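PDB 3RIQ: tailspike protein from Siphovirus 9NA, which recognises the lipopolysaccharide receptor on its Salmonella host and probably cleaves the O-antigen chain as an endorhamnosidase. Local coordinates for residues 278-284 against 322-328; 222-228 against 259-265. All blocks are in the same frame, centred on the assembly; numbering follows the deposited sequence.

Contact 1: residues 278-284 against 322-328; sequences DGIDVNA and GIGAWWD
W326 lays its indole against the polar side chains of the neighbouring rung: N283 ND2, which donates to D281 OD1 (2.8 Å), sits over one ring face, 3.3 Å from W326 CE2. At the ring nitrogen, W326 NE1 gives a weak hydrogen bond to D278 OD2 (2.9 Å). The strands run parallel in the register D281-W326 and V282-W327, CA-CA 5.6 and 4.5 Å. The backbone ladder is G279 N to I323 O (2.9 Å), W326 N to I280 O (3.3 Å), V282 N to W326 O (3.0 Å) and, weakly, D328 N to V282 O (3.3 Å). Aspartates replace backbone acceptors at both ends: D278 OD1 takes I323 N at 2.9 Å, D328 OD1 takes A284 N at 2.7 Å. Glycine suits G279, where a CB would clash with G324 O. I280 CG1 on A325 CB (3.9 Å) and V282 CB on W327 CB (4.1 Å) fill the inward side, whereas D281 and W326 (chi1 p) leave by the opposite face. Such in-register stacking of successive coils typifies the right-handed parallel beta-helix.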
loop_
_atom_site.group_PDB
_atom_site.type_symbol
_atom_site.label_atom_id
_atom_site.label_comp_id
_atom_site.label_asym_id
_atom_site.label_seq_id
_atom_site.Cartn_x
_atom_site.Cartn_y
_atom_site.Cartn_z
ATOM N N ASP A 278 -16.853 -14.218 5.456
ATOM C CA ASP A 278 -15.862 -13.211 5.894
ATOM C C ASP A 278 -14.968 -12.784 4.731
ATOM O O ASP A 278 -14.588 -13.611 3.893
ATOM C CB ASP A 278 -15.015 -13.815 7.016
ATOM C CG ASP A 278 -15.893 -14.472 8.057
ATOM O OD1 ASP A 278 -16.847 -13.782 8.494
ATOM O OD2 ASP A 278 -15.705 -15.674 8.358
ATOM N N GLY A 279 -14.637 -11.501 4.664
ATOM C CA GLY A 279 -13.848 -10.994 3.524
ATOM C C GLY A 279 -12.612 -11.833 3.230
ATOM O O GLY A 279 -12.300 -12.125 2.064
ATOM N N ILE A 280 -11.862 -12.172 4.275
ATOM C CA ILE A 280 -10.940 -13.301 4.203
ATOM C C ILE A 280 -11.159 -14.074 5.496
ATOM O O ILE A 280 -11.504 -13.476 6.524
ATOM C CB ILE A 280 -9.436 -12.864 4.068
ATOM C CG1 ILE A 280 -8.935 -12.079 5.297
ATOM C CG2 ILE A 280 -9.214 -12.083 2.778
ATOM C CD1 ILE A 280 -7.456 -11.712 5.219
ATOM N N ASP A 281 -10.972 -15.399 5.442
ATOM C CA ASP A 281 -11.091 -16.247 6.653
ATOM C C ASP A 281 -9.770 -16.997 6.759
ATOM O O ASP A 281 -9.619 -18.072 6.160
ATOM C CB ASP A 281 -12.254 -17.250 6.512
ATOM C CG ASP A 281 -12.294 -18.258 7.649
ATOM O OD1 ASP A 281 -11.549 -18.054 8.645
ATOM O OD2 ASP A 281 -13.089 -19.233 7.563
ATOM N N VAL A 282 -8.811 -16.425 7.477
ATOM C CA VAL A 282 -7.499 -17.071 7.611
ATOM C C VAL A 282 -7.415 -17.594 9.047
ATOM O O VAL A 282 -6.577 -17.157 9.842
ATOM C CB VAL A 282 -6.344 -16.105 7.248
ATOM C CG1 VAL A 282 -4.995 -16.839 7.263
ATOM C CG2 VAL A 282 -6.566 -15.517 5.835
ATOM N N ASN A 283 -8.355 -18.486 9.398
ATOM C CA ASN A 283 -8.361 -19.131 10.705
ATOM C C ASN A 283 -7.935 -20.590 10.604
ATOM O O ASN A 283 -8.143 -21.243 9.560
ATOM C CB ASN A 283 -9.774 -19.069 11.309
ATOM C CG ASN A 283 -10.128 -17.673 11.814
ATOM O OD1 ASN A 283 -10.050 -17.399 13.025
ATOM N ND2 ASN A 283 -10.505 -16.779 10.899
ATOM N N ALA A 284 -7.405 -21.128 11.700
ATOM C CA ALA A 284 -6.986 -22.543 11.753
ATOM C C ALA A 284 -7.816 -23.360 12.753
ATOM O O ALA A 284 -8.077 -24.524 12.484
ATOM C CB ALA A 284 -5.496 -22.641 12.087
ATOM N N GLY A 322 -20.299 -11.150 6.615
ATOM C CA GLY A 322 -19.605 -11.601 7.820
ATOM C C GLY A 322 -18.631 -10.531 8.314
ATOM O O GLY A 322 -18.922 -9.304 8.288
ATOM N N ILE A 323 -17.475 -10.998 8.785
ATOM C CA ILE A 323 -16.427 -10.119 9.298
ATOM C C ILE A 323 -15.625 -9.579 8.125
ATOM O O ILE A 323 -15.421 -10.272 7.131
ATOM C CB ILE A 323 -15.550 -10.896 10.311
ATOM C CG1 ILE A 323 -16.420 -11.312 11.514
ATOM C CG2 ILE A 323 -14.317 -10.085 10.772
ATOM C CD1 ILE A 323 -15.710 -12.278 12.486
ATOM N N GLY A 324 -15.205 -8.314 8.224
ATOM C CA GLY A 324 -14.537 -7.690 7.082
ATOM C C GLY A 324 -13.250 -8.412 6.687
ATOM O O GLY A 324 -12.983 -8.585 5.495
ATOM N N ALA A 325 -12.467 -8.846 7.675
ATOM C CA ALA A 325 -11.216 -9.630 7.452
ATOM C C ALA A 325 -10.853 -10.160 8.820
ATOM O O ALA A 325 -10.886 -9.405 9.821
ATOM C CB ALA A 325 -10.073 -8.738 6.931
ATOM N N TRP A 326 -10.515 -11.444 8.894
ATOM C CA TRP A 326 -10.080 -11.996 10.173
ATOM C C TRP A 326 -9.158 -13.199 10.065
ATOM O O TRP A 326 -9.003 -13.827 8.985
ATOM C CB TRP A 326 -11.252 -12.296 11.114
ATOM C CG TRP A 326 -12.065 -13.563 10.897
ATOM C CD1 TRP A 326 -12.450 -14.148 9.702
ATOM C CD2 TRP A 326 -12.695 -14.326 11.938
ATOM N NE1 TRP A 326 -13.274 -15.264 9.961
ATOM C CE2 TRP A 326 -13.429 -15.386 11.321
ATOM C CE3 TRP A 326 -12.720 -14.209 13.339
ATOM C CZ2 TRP A 326 -14.177 -16.316 12.067
ATOM C CZ3 TRP A 326 -13.478 -15.129 14.090
ATOM C CH2 TRP A 326 -14.191 -16.163 13.449
ATOM N N TRP A 327 -8.534 -13.485 11.202
ATOM C CA TRP A 327 -7.526 -14.552 11.319
ATOM C C TRP A 327 -7.421 -14.968 12.777
ATOM O O TRP A 327 -7.880 -14.240 13.680
ATOM C CB TRP A 327 -6.132 -14.074 10.827
ATOM C CG TRP A 327 -5.662 -12.820 11.535
ATOM C CD1 TRP A 327 -4.960 -12.744 12.719
ATOM C CD2 TRP A 327 -5.936 -11.478 11.143
ATOM N NE1 TRP A 327 -4.760 -11.416 13.075
ATOM C CE2 TRP A 327 -5.351 -10.617 12.127
ATOM C CE3 TRP A 327 -6.612 -10.908 10.048
ATOM C CZ2 TRP A 327 -5.460 -9.211 12.053
ATOM C CZ3 TRP A 327 -6.686 -9.531 9.951
ATOM C CH2 TRP A 327 -6.102 -8.689 10.951
ATOM N N ASP A 328 -6.844 -16.145 12.990
ATOM C CA ASP A 328 -6.419 -16.544 14.360
ATOM C C ASP A 328 -4.928 -16.908 14.292
ATOM O O ASP A 328 -4.240 -16.573 13.327
ATOM C CB ASP A 328 -7.266 -17.701 14.950
ATOM C CG ASP A 328 -6.945 -19.057 14.319
ATOM O OD1 ASP A 328 -6.395 -19.053 13.195
ATOM O OD2 ASP A 328 -7.236 -20.113 14.945
HETATM O O HOH W 1 -4.382 -18.807 11.039
#

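Contact 2: residues 222-228 against 259-265; sequences FIRNDGG and SARNYRL
In this right-handed beta-helix, residues 222-228 leave strand 220-223 and run alongside the loop 259-265, with one backbone bridge, D226 to Y263 (CA-CA 4.5 Å). R224 pairs with A260, N225 with N262 and G227 with R264 (CA-CA 4.4, 4.9 and 4.8 Å). R224 (phi/psi 53/49) and R264 (57/44) both adopt left-handed helical angles, which kink their chains.

Backbone amides are satisfied in turn: R224 N by A260 O (3.0 Å), Y263 N by N225 O (3.0 Å) and G227 N by Y263 O (2.9 Å). N262, chi1 m, reaches across like a piece of backbone: its OD1 accepts from N225 N at 2.9 Å and its ND2 donates weakly to F222 O at 3.0 Å, a pairing that the two-ended amide of asparagine suits. N225 ND2 donates to I223 O (2.9 Å) and N195, its OD1 accepting from N205. R224 gives NH1 to S259 O (3.0 Å) and NH2 to T199. Y263 OH and S259 OG both turn to D295, and R261 pairs with D285 and E254. Beneath this polar layer, L265 CD1 lies over the F222 ring, 4.1 Å from its centroid, a CH-pi contact. At G227 a CB would strike R264 O.

D226 OD1 closes an Asx turn on G228 N (2.9 Å). D229 holds R264 NH1, while a two-pronged salt bridge joins R264 NE to D226 OD1 and R264 NH2 to D226 OD2, each 2.9 Å.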
loop_
_atom_site.group_PDB
_atom_site.type_symbol
_atom_site.label_atom_id
_atom_site.label_comp_id
_atom_site.label_asym_id
_atom_site.label_seq_id
_atom_site.Cartn_x
_atom_site.Cartn_y
_atom_site.Cartn_z
ATOM N N PHE A 222 -7.746 -23.674 1.022
ATOM C CA PHE A 222 -6.539 -24.472 1.370
ATOM C C PHE A 222 -6.835 -25.492 2.474
ATOM O O PHE A 222 -7.444 -25.141 3.491
ATOM C CB PHE A 222 -5.401 -23.568 1.857
ATOM C CG PHE A 222 -4.871 -22.647 0.791
ATOM C CD1 PHE A 222 -3.790 -23.021 -0.010
ATOM C CD2 PHE A 222 -5.513 -21.435 0.517
ATOM C CE1 PHE A 222 -3.322 -22.189 -1.039
ATOM C CE2 PHE A 222 -5.037 -20.601 -0.510
ATOM C CZ PHE A 222 -3.964 -20.984 -1.288
ATOM N N ILE A 223 -6.425 -26.748 2.240
ATOM C CA ILE A 223 -6.569 -27.828 3.207
ATOM C C ILE A 223 -5.211 -28.504 3.399
ATOM O O ILE A 223 -4.651 -29.057 2.437
ATOM C CB ILE A 223 -7.614 -28.859 2.670
ATOM C CG1 ILE A 223 -9.005 -28.239 2.677
ATOM C CG2 ILE A 223 -7.574 -30.192 3.465
ATOM C CD1 ILE A 223 -10.039 -28.990 1.774
ATOM N N ARG A 224 -4.676 -28.431 4.624
ATOM C CA ARG A 224 -3.374 -29.055 4.970
ATOM C C ARG A 224 -2.257 -28.630 4.007
ATOM O O ARG A 224 -1.521 -29.485 3.449
ATOM C CB ARG A 224 -3.458 -30.609 5.101
ATOM C CG ARG A 224 -2.340 -31.164 5.969
ATOM C CD ARG A 224 -2.467 -32.702 6.180
ATOM N NE ARG A 224 -1.312 -33.176 6.978
ATOM C CZ ARG A 224 -1.241 -33.144 8.311
ATOM N NH1 ARG A 224 -2.281 -32.732 9.045
ATOM N NH2 ARG A 224 -0.140 -33.592 8.937
ATOM N N ASN A 225 -2.158 -27.310 3.792
ATOM C CA ASN A 225 -1.039 -26.715 3.036
ATOM C C ASN A 225 -0.098 -25.975 3.986
ATOM O O ASN A 225 -0.553 -25.356 4.964
ATOM C CB ASN A 225 -1.533 -25.759 1.926
ATOM C CG ASN A 225 -1.921 -26.492 0.640
ATOM O OD1 ASN A 225 -1.387 -26.177 -0.447
ATOM N ND2 ASN A 225 -2.842 -27.468 0.736
ATOM N N ASP A 226 1.207 -26.051 3.706
ATOM C CA ASP A 226 2.234 -25.322 4.458
ATOM C C ASP A 226 3.219 -24.749 3.464
ATOM O O ASP A 226 3.890 -25.509 2.735
ATOM C CB ASP A 226 2.916 -26.286 5.438
ATOM C CG ASP A 226 3.919 -25.601 6.357
ATOM O OD1 ASP A 226 4.309 -24.421 6.121
ATOM O OD2 ASP A 226 4.314 -26.271 7.365
ATOM N N GLY A 227 3.303 -23.428 3.419
ATOM C CA GLY A 227 4.238 -22.780 2.493
ATOM C C GLY A 227 5.719 -22.935 2.840
ATOM O O GLY A 227 6.587 -22.517 2.068
ATOM N N GLY A 228 6.011 -23.526 4.005
ATOM C CA GLY A 228 7.384 -23.595 4.523
ATOM C C GLY A 228 7.847 -22.240 5.041
ATOM O O GLY A 228 7.144 -21.254 4.870
ATOM N N SER A 259 -6.040 -33.280 10.685
ATOM C CA SER A 259 -6.010 -31.812 10.630
ATOM C C SER A 259 -5.924 -31.292 9.189
ATOM O O SER A 259 -5.058 -31.733 8.411
ATOM C CB SER A 259 -4.814 -31.258 11.429
ATOM O OG SER A 259 -4.805 -29.832 11.322
ATOM N N ALA A 260 -6.815 -30.356 8.862
ATOM C CA ALA A 260 -6.922 -29.753 7.546
ATOM C C ALA A 260 -6.398 -28.313 7.550
ATOM O O ALA A 260 -6.662 -27.527 6.634
ATOM C CB ALA A 260 -8.415 -29.760 7.124
ATOM N N ARG A 261 -5.705 -27.959 8.622
ATOM C CA ARG A 261 -5.226 -26.594 8.864
ATOM C C ARG A 261 -4.081 -26.220 7.925
ATOM O O ARG A 261 -3.667 -27.012 7.083
ATOM C CB ARG A 261 -4.807 -26.471 10.323
ATOM C CG ARG A 261 -5.993 -26.670 11.295
ATOM C CD ARG A 261 -5.457 -26.717 12.715
ATOM N NE ARG A 261 -6.493 -26.851 13.752
ATOM C CZ ARG A 261 -6.980 -28.007 14.206
ATOM N NH1 ARG A 261 -6.567 -29.175 13.697
ATOM N NH2 ARG A 261 -7.881 -27.998 15.188
ATOM N N ASN A 262 -3.574 -24.995 8.055
ATOM C CA ASN A 262 -2.622 -24.432 7.094
ATOM C C ASN A 262 -1.649 -23.481 7.750
ATOM O O ASN A 262 -2.013 -22.818 8.718
ATOM C CB ASN A 262 -3.364 -23.690 5.968
ATOM C CG ASN A 262 -4.383 -24.568 5.287
ATOM O OD1 ASN A 262 -4.067 -25.232 4.289
ATOM N ND2 ASN A 262 -5.627 -24.590 5.821
ATOM N N TYR A 263 -0.450 -23.384 7.170
ATOM C CA TYR A 263 0.671 -22.646 7.738
ATOM C C TYR A 263 1.456 -21.905 6.700
ATOM O O TYR A 263 1.571 -22.357 5.546
ATOM C CB TYR A 263 1.672 -23.614 8.444
ATOM C CG TYR A 263 1.124 -24.216 9.720
ATOM C CD1 TYR A 263 1.391 -23.633 10.966
ATOM C CD2 TYR A 263 0.327 -25.366 9.691
ATOM C CE1 TYR A 263 0.862 -24.157 12.141
ATOM C CE2 TYR A 263 -0.190 -25.911 10.860
ATOM C CZ TYR A 263 0.081 -25.290 12.091
ATOM O OH TYR A 263 -0.429 -25.800 13.238
ATOM N N ARG A 264 1.990 -20.749 7.093
ATOM C CA ARG A 264 3.038 -20.102 6.302
ATOM C C ARG A 264 2.689 -19.795 4.834
ATOM O O ARG A 264 3.471 -20.070 3.904
ATOM C CB ARG A 264 4.360 -20.903 6.426
ATOM C CG ARG A 264 4.891 -20.815 7.867
ATOM C CD ARG A 264 6.210 -21.554 8.067
ATOM N NE ARG A 264 6.133 -22.999 7.866
ATOM C CZ ARG A 264 7.031 -23.870 8.341
ATOM N NH1 ARG A 264 8.096 -23.438 9.013
ATOM N NH2 ARG A 264 6.873 -25.169 8.127
ATOM N N LEU A 265 1.478 -19.276 4.623
ATOM C CA LEU A 265 1.048 -18.870 3.278
ATOM C C LEU A 265 1.137 -17.349 3.158
ATOM O O LEU A 265 1.263 -16.627 4.180
ATOM C CB LEU A 265 -0.400 -19.334 3.023
ATOM C CG LEU A 265 -0.567 -20.866 3.091
ATOM C CD1 LEU A 265 -2.060 -21.245 3.021
ATOM C CD2 LEU A 265 0.194 -21.574 1.949
#

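Contacts 1 and 2 reach the same parallel sheet, their centres about 15 Å apart, but contact 2 pairs the end of strand 220-223 and the loop after it with the loop before strand 266-273. Strand 249-250 lies between them, pairing with 220-223 and 281-282. Contact 1, its centre about 5 Å from the centre of the chain, is a short parallel strand pair with two bridges. Contact 2, its centre about 18 Å from the centre of the chain, adds charged and amide side chains to three backbone hydrogen bonds. Both are largely buried; W326 in contact 1 and D226, G228 and R264 in contact 2 are partly exposed. They touch where A284 O approaches R261 NE at 3.1 Å.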